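Putative phosphoglycolate phosphatase (Lactobacillus delbrueckii, PDB 2HI0) probably hydrolyses 2-phosphoglycolate to glycolate and phosphate, as a member of the haloacid dehalogenase-like hydrolases. Local coordinates at residues Met11-Leu16 / Leu143-Phe148; Ile15-Asp21 / Gln106-Phe112; Val131-Asn137 / Phe154-Lys159. One frame throughout, in Å; residues are numbered along the deposited sequence.

Interaction 1. Residues Met11-Leu16 / Leu143-Phe148; sequences MDGTIL and LVEELF. With NA (sodium ion), chain C.
The loop that follows strand 6-9 carries the D12 and T14 positions of a DxDx(T/V) sequence, consistent with the first catalytic motif of the HAD hydrolases, and its far side packs on the C-terminal end of helix 137-147. Residues 11-16 coil into one tight turn: M11 O accepts from T14 N (3.2 Å), I15 N (3.0 Å) and L16 N (3.1 Å), and positive phi at G13 (77°) lets the chain curl back so that G13 N meets L16 O (3.1 Å). This tight turn just after strand 6-9 is consistent with the squiggle of the HAD fold. It divides the segment's contacts: D12 O binds the sodium ion at 2.5 Å, with water 1 at 2.7 Å from the ion and D10 and D190 as further ligands, whereas M11, I15 and L16 direct their CA-CB bonds to the helix. CA separations of 8.9 Å (L16 to L143), 9.4 Å (M11 to V144) and 10.1 Å (I15 to F148) leave room for one apolar layer. Selenomethionine M11, extended through chi1 and chi2 (t, t), places SE 3.9 Å from L143 CD1 and CE 3.6 Å from V144 CG2. L16 (m, t) reaches three residues: CD1 is 3.9 Å from L143 CB, and CD2 is 3.6 Å from L147 CD1 and 3.5 Å from F148 CE2. I15 CD1 approaches F148 CE2 at 4.0 Å. F148, the first residue to leave helical phi/psi (-135/50), still gives its N to V144 O at 2.8 Å, and its m rotamer lays the ring beside I15 and L16, where I115 and L116 of helix 115-124 also touch it.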
loop_
_atom_site.group_PDB
_atom_site.type_symbol
_atom_site.label_atom_id
_atom_site.label_comp_id
_atom_site.label_asym_id
_atom_site.label_seq_id
_atom_site.Cartn_x
_atom_site.Cartn_y
_atom_site.Cartn_z
HETATM N N MSE A 11 0.343 -3.034 2.966
HETATM C CA MSE A 11 -0.731 -2.939 3.950
HETATM C C MSE A 11 -2.085 -2.674 3.267
HETATM O O MSE A 11 -2.976 -3.552 3.316
HETATM C CB MSE A 11 -0.418 -1.866 4.998
HETATM C CG MSE A 11 -1.541 -1.617 5.939
HETATM SE SE MSE A 11 -0.956 -0.685 7.505
HETATM C CE MSE A 11 -0.258 -2.088 8.643
ATOM N N ASP A 12 -2.225 -1.487 2.650
ATOM C CA ASP A 12 -3.497 -1.052 2.047
ATOM C C ASP A 12 -3.948 -1.991 0.951
ATOM O O ASP A 12 -3.163 -2.291 0.057
ATOM C CB ASP A 12 -3.382 0.348 1.433
ATOM C CG ASP A 12 -3.238 1.427 2.438
ATOM O OD1 ASP A 12 -4.135 1.653 3.245
ATOM O OD2 ASP A 12 -2.195 2.122 2.384
ATOM N N GLY A 13 -5.166 -2.517 1.041
ATOM C CA GLY A 13 -5.688 -3.355 -0.051
ATOM C C GLY A 13 -5.132 -4.761 -0.092
ATOM O O GLY A 13 -5.462 -5.545 -0.973
ATOM N N THR A 14 -4.272 -5.096 0.862
ATOM C CA THR A 14 -3.539 -6.335 0.844
ATOM C C THR A 14 -3.824 -7.059 2.144
ATOM O O THR A 14 -4.477 -8.098 2.155
ATOM C CB THR A 14 -2.020 -6.118 0.602
ATOM O OG1 THR A 14 -1.848 -5.370 -0.627
ATOM C CG2 THR A 14 -1.321 -7.405 0.498
ATOM N N ILE A 15 -3.349 -6.525 3.271
ATOM C CA ILE A 15 -3.669 -7.153 4.550
ATOM C C ILE A 15 -4.773 -6.449 5.360
ATOM O O ILE A 15 -5.462 -7.075 6.124
ATOM C CB ILE A 15 -2.427 -7.407 5.409
ATOM C CG1 ILE A 15 -1.754 -6.086 5.858
ATOM C CG2 ILE A 15 -1.455 -8.378 4.665
ATOM C CD1 ILE A 15 -0.533 -6.290 6.836
ATOM N N LEU A 16 -4.937 -5.145 5.109
ATOM C CA LEU A 16 -5.916 -4.299 5.795
ATOM C C LEU A 16 -6.865 -3.633 4.797
ATOM O O LEU A 16 -6.434 -3.077 3.782
ATOM C CB LEU A 16 -5.245 -3.212 6.649
ATOM C CG LEU A 16 -4.606 -3.739 7.944
ATOM C CD1 LEU A 16 -4.036 -2.577 8.717
ATOM C CD2 LEU A 16 -5.603 -4.477 8.840
ATOM N N LEU A 143 -1.422 0.536 13.493
ATOM C CA LEU A 143 -2.252 -0.516 12.971
ATOM C C LEU A 143 -1.671 -1.910 13.213
ATOM O O LEU A 143 -2.393 -2.873 13.539
ATOM C CB LEU A 143 -2.529 -0.233 11.493
ATOM C CG LEU A 143 -3.512 0.943 11.227
ATOM C CD1 LEU A 143 -3.532 1.288 9.753
ATOM C CD2 LEU A 143 -4.955 0.554 11.742
ATOM N N VAL A 144 -0.355 -2.033 13.051
ATOM C CA VAL A 144 0.291 -3.312 13.260
ATOM C C VAL A 144 0.180 -3.666 14.734
ATOM O O VAL A 144 -0.108 -4.822 15.070
ATOM C CB VAL A 144 1.765 -3.316 12.808
ATOM C CG1 VAL A 144 2.489 -4.523 13.417
ATOM C CG2 VAL A 144 1.815 -3.353 11.303
ATOM N N GLU A 145 0.398 -2.687 15.610
ATOM C CA GLU A 145 0.369 -2.946 17.051
ATOM C C GLU A 145 -1.018 -3.345 17.523
ATOM O O GLU A 145 -1.146 -4.213 18.380
ATOM C CB GLU A 145 0.854 -1.725 17.856
ATOM C CG GLU A 145 0.732 -1.850 19.399
ATOM N N GLU A 146 -2.042 -2.730 16.947
ATOM C CA GLU A 146 -3.401 -2.952 17.395
ATOM C C GLU A 146 -4.028 -4.155 16.757
ATOM O O GLU A 146 -4.729 -4.910 17.442
ATOM C CB GLU A 146 -4.296 -1.743 17.142
ATOM C CG GLU A 146 -3.902 -0.501 17.984
ATOM C CD GLU A 146 -3.767 -0.799 19.495
ATOM O OE1 GLU A 146 -4.735 -1.329 20.110
ATOM O OE2 GLU A 146 -2.679 -0.525 20.060
ATOM N N LEU A 147 -3.771 -4.375 15.470
ATOM C CA LEU A 147 -4.447 -5.455 14.728
ATOM C C LEU A 147 -3.561 -6.686 14.482
ATOM O O LEU A 147 -4.095 -7.777 14.256
ATOM C CB LEU A 147 -5.006 -4.926 13.410
ATOM C CG LEU A 147 -5.946 -3.726 13.480
ATOM C CD1 LEU A 147 -6.321 -3.189 12.105
ATOM C CD2 LEU A 147 -7.209 -4.072 14.264
ATOM N N PHE A 148 -2.230 -6.534 14.543
ATOM C CA PHE A 148 -1.332 -7.682 14.342
ATOM C C PHE A 148 -0.187 -7.769 15.354
ATOM O O PHE A 148 0.984 -7.924 14.978
ATOM C CB PHE A 148 -0.716 -7.616 12.938
ATOM C CG PHE A 148 -1.698 -7.551 11.814
ATOM C CD1 PHE A 148 -2.237 -8.711 11.267
ATOM C CD2 PHE A 148 -1.967 -6.338 11.187
ATOM C CE1 PHE A 148 -3.085 -8.617 10.164
ATOM C CE2 PHE A 148 -2.809 -6.260 10.093
ATOM C CZ PHE A 148 -3.363 -7.392 9.587
HETATM NA NA NA C . -1.598 -1.195 -1.550
HETATM O O HOH W 1 0.113 -0.638 -3.553
#

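Interaction 2. Residues Ile15-Asp21 / Gln106-Phe112; sequences ILDTSAD and QIKTGPF. Unlike the reference sequence in segment 106-112: G110 (reference Cys).
I15 opens a short antiparallel pairing in which strands 16-17 and 110-111 form the two-stranded flap of the HAD fold; the largely helical residues between them correspond to an inserted cap domain. I15 O takes a weak hydrogen bond from F112 N (3.3 Å) and a CA-H...O contact from P111 CA (3.4 Å). L16 and P111 form a non-hydrogen-bonded pair, CA atoms 4.4 Å apart; although the L16 CA-CB bond points away, CD2 returns to 3.6 Å from both G110 C and P111 N. Next, D17 N donates to G110 O at 2.8 Å and 172°, the best-aligned backbone bond of the pairing. D17 CB sits over the face of the F112 ring, 3.9 Å from its centroid and 17° off the normal, a CH-pi contact, while D17 O meets T109 CA at 3.4 Å. At T18 the chain leaves the strand: CG2 packs 3.8 Å from T109 CG2, and OG1 hydrogen-bonds to D12. Helix 19-32 then begins, with A20 CB 3.9 Å from K108 CB. Its first turn brings D21, in an m rotamer, onto the backbone of the loop ahead of the second strand. D21 OD1 accepts from K108 N (2.9 Å, 166°) and D21 OD2 from I107 N (3.0 Å, 148°), with a weak bond from T109 N to OD2 (3.0 Å). One carboxylate thus gathers three successive amides, tying the start of the cap helix to the returning chain. Water 2 accepts from D21 N (3.0 Å) and donates to T109 OG1 (2.9 Å), and that hydroxyl in turn donates a hydrogen bond to D21 OD2 at 2.6 Å.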
loop_
_atom_site.group_PDB
_atom_site.type_symbol
_atom_site.label_atom_id
_atom_site.label_comp_id
_atom_site.label_asym_id
_atom_site.label_seq_id
_atom_site.Cartn_x
_atom_site.Cartn_y
_atom_site.Cartn_z
ATOM N N ILE A 15 -3.349 -6.525 3.271
ATOM C CA ILE A 15 -3.669 -7.153 4.550
ATOM C C ILE A 15 -4.773 -6.449 5.360
ATOM O O ILE A 15 -5.462 -7.075 6.124
ATOM C CB ILE A 15 -2.427 -7.407 5.409
ATOM C CG1 ILE A 15 -1.754 -6.086 5.858
ATOM C CG2 ILE A 15 -1.455 -8.378 4.665
ATOM C CD1 ILE A 15 -0.533 -6.290 6.836
ATOM N N LEU A 16 -4.937 -5.145 5.109
ATOM C CA LEU A 16 -5.916 -4.299 5.795
ATOM C C LEU A 16 -6.865 -3.633 4.797
ATOM O O LEU A 16 -6.434 -3.077 3.782
ATOM C CB LEU A 16 -5.245 -3.212 6.649
ATOM C CG LEU A 16 -4.606 -3.739 7.944
ATOM C CD1 LEU A 16 -4.036 -2.577 8.717
ATOM C CD2 LEU A 16 -5.603 -4.477 8.840
ATOM N N ASP A 17 -8.156 -3.674 5.146
ATOM C CA ASP A 17 -9.251 -3.097 4.385
ATOM C C ASP A 17 -9.367 -1.628 4.864
ATOM O O ASP A 17 -10.070 -1.317 5.838
ATOM C CB ASP A 17 -10.496 -3.913 4.690
ATOM C CG ASP A 17 -11.673 -3.552 3.856
ATOM O OD1 ASP A 17 -11.660 -2.504 3.171
ATOM O OD2 ASP A 17 -12.614 -4.371 3.942
ATOM N N THR A 18 -8.652 -0.726 4.170
ATOM C CA THR A 18 -8.452 0.671 4.623
ATOM C C THR A 18 -9.221 1.733 3.851
ATOM O O THR A 18 -9.171 2.918 4.220
ATOM C CB THR A 18 -6.938 1.035 4.506
ATOM O OG1 THR A 18 -6.505 0.756 3.202
ATOM C CG2 THR A 18 -6.050 0.240 5.489
ATOM N N SER A 19 -9.862 1.345 2.723
ATOM C CA SER A 19 -10.371 2.382 1.816
ATOM C C SER A 19 -11.449 3.256 2.427
ATOM O O SER A 19 -11.484 4.431 2.170
ATOM C CB SER A 19 -10.871 1.739 0.535
ATOM O OG SER A 19 -11.778 0.691 0.772
ATOM N N ALA A 20 -12.291 2.696 3.290
ATOM C CA ALA A 20 -13.325 3.542 3.915
ATOM C C ALA A 20 -12.742 4.637 4.788
ATOM O O ALA A 20 -13.148 5.803 4.679
ATOM C CB ALA A 20 -14.327 2.714 4.735
ATOM N N ASP A 21 -11.787 4.294 5.662
ATOM C CA ASP A 21 -11.199 5.267 6.594
ATOM C C ASP A 21 -10.364 6.276 5.809
ATOM O O ASP A 21 -10.314 7.470 6.137
ATOM C CB ASP A 21 -10.348 4.573 7.675
ATOM C CG ASP A 21 -11.190 3.903 8.778
ATOM O OD1 ASP A 21 -12.402 4.185 8.932
ATOM O OD2 ASP A 21 -10.640 3.070 9.543
ATOM N N GLN A 106 -8.592 3.535 12.429
ATOM C CA GLN A 106 -9.055 2.244 12.928
ATOM C C GLN A 106 -10.528 2.280 13.305
ATOM O O GLN A 106 -10.933 1.789 14.344
ATOM C CB GLN A 106 -8.182 1.821 14.099
ATOM C CG GLN A 106 -8.099 0.330 14.261
ATOM C CD GLN A 106 -7.575 -0.044 15.645
ATOM O OE1 GLN A 106 -6.665 0.619 16.180
ATOM N NE2 GLN A 106 -8.157 -1.087 16.238
ATOM N N ILE A 107 -11.334 2.877 12.462
ATOM C CA ILE A 107 -12.771 2.994 12.705
ATOM C C ILE A 107 -13.428 1.868 11.874
ATOM O O ILE A 107 -13.890 0.875 12.449
ATOM C CB ILE A 107 -13.309 4.415 12.336
ATOM C CG1 ILE A 107 -12.603 5.511 13.146
ATOM C CG2 ILE A 107 -14.855 4.523 12.513
ATOM C CD1 ILE A 107 -12.998 6.909 12.758
ATOM N N LYS A 108 -13.432 1.981 10.549
ATOM C CA LYS A 108 -13.921 0.906 9.681
ATOM C C LYS A 108 -12.809 -0.122 9.305
ATOM O O LYS A 108 -13.097 -1.203 8.767
ATOM C CB LYS A 108 -14.478 1.514 8.392
ATOM C CG LYS A 108 -15.636 2.475 8.594
ATOM C CD LYS A 108 -16.748 1.865 9.406
ATOM C CE LYS A 108 -18.060 2.654 9.255
ATOM N NZ LYS A 108 -18.856 2.153 8.087
ATOM N N THR A 109 -11.554 0.205 9.603
ATOM C CA THR A 109 -10.434 -0.610 9.135
ATOM C C THR A 109 -10.263 -1.887 9.959
ATOM O O THR A 109 -10.172 -1.844 11.159
ATOM C CB THR A 109 -9.102 0.185 9.068
ATOM O OG1 THR A 109 -9.250 1.309 8.189
ATOM C CG2 THR A 109 -7.973 -0.729 8.580
ATOM N N GLY A 110 -10.177 -3.013 9.253
ATOM C CA GLY A 110 -9.820 -4.311 9.826
ATOM C C GLY A 110 -9.089 -5.165 8.804
ATOM O O GLY A 110 -8.949 -4.791 7.643
ATOM N N PRO A 111 -8.671 -6.364 9.223
ATOM C CA PRO A 111 -8.010 -7.290 8.302
ATOM C C PRO A 111 -9.037 -7.785 7.287
ATOM O O PRO A 111 -10.213 -7.877 7.599
ATOM C CB PRO A 111 -7.554 -8.430 9.224
ATOM C CG PRO A 111 -8.505 -8.369 10.384
ATOM C CD PRO A 111 -8.845 -6.925 10.573
ATOM N N PHE A 112 -8.602 -8.090 6.078
ATOM C CA PHE A 112 -9.484 -8.817 5.154
ATOM C C PHE A 112 -9.746 -10.217 5.701
ATOM O O PHE A 112 -8.886 -10.818 6.388
ATOM C CB PHE A 112 -8.884 -8.916 3.733
ATOM C CG PHE A 112 -8.832 -7.603 2.993
ATOM C CD1 PHE A 112 -9.955 -7.105 2.307
ATOM C CD2 PHE A 112 -7.651 -6.887 2.932
ATOM C CE1 PHE A 112 -9.878 -5.902 1.608
ATOM C CE2 PHE A 112 -7.602 -5.697 2.267
ATOM C CZ PHE A 112 -8.706 -5.227 1.580
HETATM O O HOH W 2 -11.445 1.442 6.352
#

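Interaction 3. Residues Val131-Asn137 / Phe154-Lys159; sequences VVSNKPN and FALGEK
Strands 131-133 and 154-158 are parallel, their axes approaching to 4.8 Å with 4° between their N-to-C directions, as the two strands of a beta-alpha-beta crossover through helix 137-147 in the Rossmann-like HAD core. V131 pairs with A155 and V132 with L156. V131 N donates to F154 O (3.0 Å), L156 N to V131 O (2.9 Å) and S133 N to L156 O (3.0 Å). A beta bulge then shifts the register by two, so E158 N reaches K135 O (2.9 Å) and N137 N reaches E158 O (2.9 Å). G157 N is satisfied by a side chain, N137 OD1 (2.9 Å, 176°), which also accepts from Q141. A CB on G157 would lie 2.4 Å from K135 O. S133 OG accepts from K135 N (3.0 Å), an ST turn, and water 3 donates to N134 O (2.6 Å) and E158 OE1 (2.7 Å). Backbone pairing continues past the strand's corner, while the K135 ammonium, in a salt bridge with D12 and hydrogen-bonded to Y101, carries its charge to the metal-site loop.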
loop_
_atom_site.group_PDB
_atom_site.type_symbol
_atom_site.label_atom_id
_atom_site.label_comp_id
_atom_site.label_asym_id
_atom_site.label_seq_id
_atom_site.Cartn_x
_atom_site.Cartn_y
_atom_site.Cartn_z
ATOM N N VAL A 131 5.883 -6.080 6.953
ATOM C CA VAL A 131 5.046 -5.082 6.281
ATOM C C VAL A 131 5.954 -3.941 5.834
ATOM O O VAL A 131 6.747 -3.438 6.613
ATOM C CB VAL A 131 3.974 -4.497 7.198
ATOM C CG1 VAL A 131 3.147 -3.360 6.440
ATOM C CG2 VAL A 131 3.097 -5.568 7.749
ATOM N N VAL A 132 5.863 -3.609 4.564
ATOM C CA VAL A 132 6.550 -2.446 3.990
ATOM C C VAL A 132 5.509 -1.739 3.126
ATOM O O VAL A 132 5.017 -2.279 2.127
ATOM C CB VAL A 132 7.817 -2.835 3.211
ATOM C CG1 VAL A 132 8.438 -1.584 2.543
ATOM C CG2 VAL A 132 8.812 -3.526 4.134
ATOM N N SER A 133 5.156 -0.528 3.519
ATOM C CA SER A 133 3.965 0.188 3.000
ATOM C C SER A 133 4.297 1.675 2.741
ATOM O O SER A 133 5.079 2.290 3.471
ATOM C CB SER A 133 2.873 0.073 4.060
ATOM O OG SER A 133 1.749 0.885 3.805
ATOM N N ASN A 134 3.619 2.257 1.754
ATOM C CA ASN A 134 3.689 3.712 1.495
ATOM C C ASN A 134 2.728 4.511 2.368
ATOM O O ASN A 134 2.758 5.738 2.318
ATOM C CB ASN A 134 3.403 4.070 -0.002
ATOM C CG ASN A 134 4.668 3.967 -0.883
ATOM O OD1 ASN A 134 5.789 3.901 -0.354
ATOM N ND2 ASN A 134 4.473 3.926 -2.199
ATOM N N LYS A 135 1.978 3.829 3.235
ATOM C CA LYS A 135 1.199 4.515 4.285
ATOM C C LYS A 135 2.163 5.202 5.255
ATOM O O LYS A 135 3.220 4.637 5.576
ATOM C CB LYS A 135 0.324 3.521 5.029
ATOM C CG LYS A 135 -0.507 4.150 6.144
ATOM C CD LYS A 135 -1.387 3.092 6.875
ATOM C CE LYS A 135 -2.367 2.346 5.978
ATOM N NZ LYS A 135 -3.304 3.241 5.228
ATOM N N PRO A 136 1.869 6.423 5.684
ATOM C CA PRO A 136 2.814 6.998 6.632
ATOM C C PRO A 136 3.124 6.085 7.809
ATOM O O PRO A 136 2.222 5.414 8.364
ATOM C CB PRO A 136 2.101 8.279 7.122
ATOM C CG PRO A 136 1.213 8.627 5.968
ATOM C CD PRO A 136 0.719 7.317 5.442
ATOM N N ASN A 137 4.400 6.042 8.181
ATOM C CA ASN A 137 4.856 5.131 9.219
ATOM C C ASN A 137 4.079 5.208 10.547
ATOM O O ASN A 137 3.857 4.208 11.166
ATOM C CB ASN A 137 6.336 5.350 9.500
ATOM C CG ASN A 137 6.936 4.266 10.388
ATOM O OD1 ASN A 137 6.881 3.087 10.083
ATOM N ND2 ASN A 137 7.538 4.671 11.489
ATOM N N PHE A 154 9.089 -7.279 11.235
ATOM C CA PHE A 154 9.491 -5.979 10.759
ATOM C C PHE A 154 8.274 -5.274 10.182
ATOM O O PHE A 154 7.495 -5.884 9.470
ATOM C CB PHE A 154 10.568 -6.121 9.674
ATOM C CG PHE A 154 11.065 -4.796 9.107
ATOM C CD1 PHE A 154 12.109 -4.118 9.723
ATOM C CD2 PHE A 154 10.499 -4.248 7.968
ATOM C CE1 PHE A 154 12.562 -2.920 9.203
ATOM C CE2 PHE A 154 10.962 -3.064 7.462
ATOM C CZ PHE A 154 11.982 -2.402 8.084
ATOM N N ALA A 155 8.136 -3.987 10.467
ATOM C CA ALA A 155 7.050 -3.198 9.903
ATOM C C ALA A 155 7.568 -1.789 9.704
ATOM O O ALA A 155 8.212 -1.224 10.597
ATOM C CB ALA A 155 5.789 -3.205 10.793
ATOM N N LEU A 156 7.369 -1.262 8.502
ATOM C CA LEU A 156 7.813 0.089 8.171
ATOM C C LEU A 156 6.846 0.747 7.187
ATOM O O LEU A 156 6.484 0.154 6.168
ATOM C CB LEU A 156 9.191 0.030 7.525
ATOM C CG LEU A 156 9.820 1.381 7.142
ATOM C CD1 LEU A 156 10.060 2.254 8.389
ATOM C CD2 LEU A 156 11.127 1.092 6.344
ATOM N N GLY A 157 6.462 1.998 7.480
ATOM C CA GLY A 157 5.800 2.857 6.540
ATOM C C GLY A 157 6.670 4.026 6.073
ATOM O O GLY A 157 7.804 4.149 6.466
ATOM N N GLU A 158 6.100 4.895 5.253
ATOM C CA GLU A 158 6.796 5.996 4.658
ATOM C C GLU A 158 7.182 7.047 5.710
ATOM O O GLU A 158 6.397 7.379 6.628
ATOM C CB GLU A 158 5.940 6.583 3.533
ATOM C CG GLU A 158 6.534 7.779 2.802
ATOM C CD GLU A 158 6.189 9.122 3.442
ATOM O OE1 GLU A 158 4.986 9.338 3.834
ATOM O OE2 GLU A 158 7.136 9.954 3.551
ATOM N N LYS A 159 8.398 7.577 5.556
ATOM C CA LYS A 159 8.967 8.580 6.448
ATOM C C LYS A 159 9.651 9.607 5.575
ATOM O O LYS A 159 10.316 9.253 4.604
ATOM C CB LYS A 159 10.040 7.977 7.358
ATOM C CG LYS A 159 9.488 6.982 8.365
ATOM C CD LYS A 159 10.436 6.673 9.515
ATOM C CE LYS A 159 11.382 5.554 9.229
ATOM N NZ LYS A 159 11.813 4.861 10.514
HETATM O O HOH W 3 2.918 8.335 2.364
#

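The three contacts converge on the D12 carboxylate, next to the sodium site. D12 belongs to interaction 1; its OD1 meets T18 OG1 of interaction 2 at 2.5 Å, a probable hydrogen bond, and K135 NZ of interaction 3 at 2.7 Å, a salt bridge. The side chains of T18 and S133 each come within about 7 Å of the ion. I15 and L16 are shared by interactions 1 and 2, whose centres are 8 Å apart, so the turn passes directly into the flap. Interaction 3 lies 11 Å from interaction 1 by centres, and the two are connected through helix 137-147 and by M11 SE against K135 CE at 3.7 Å. I15 CD1 also touches V131 CG2 (3.8 Å).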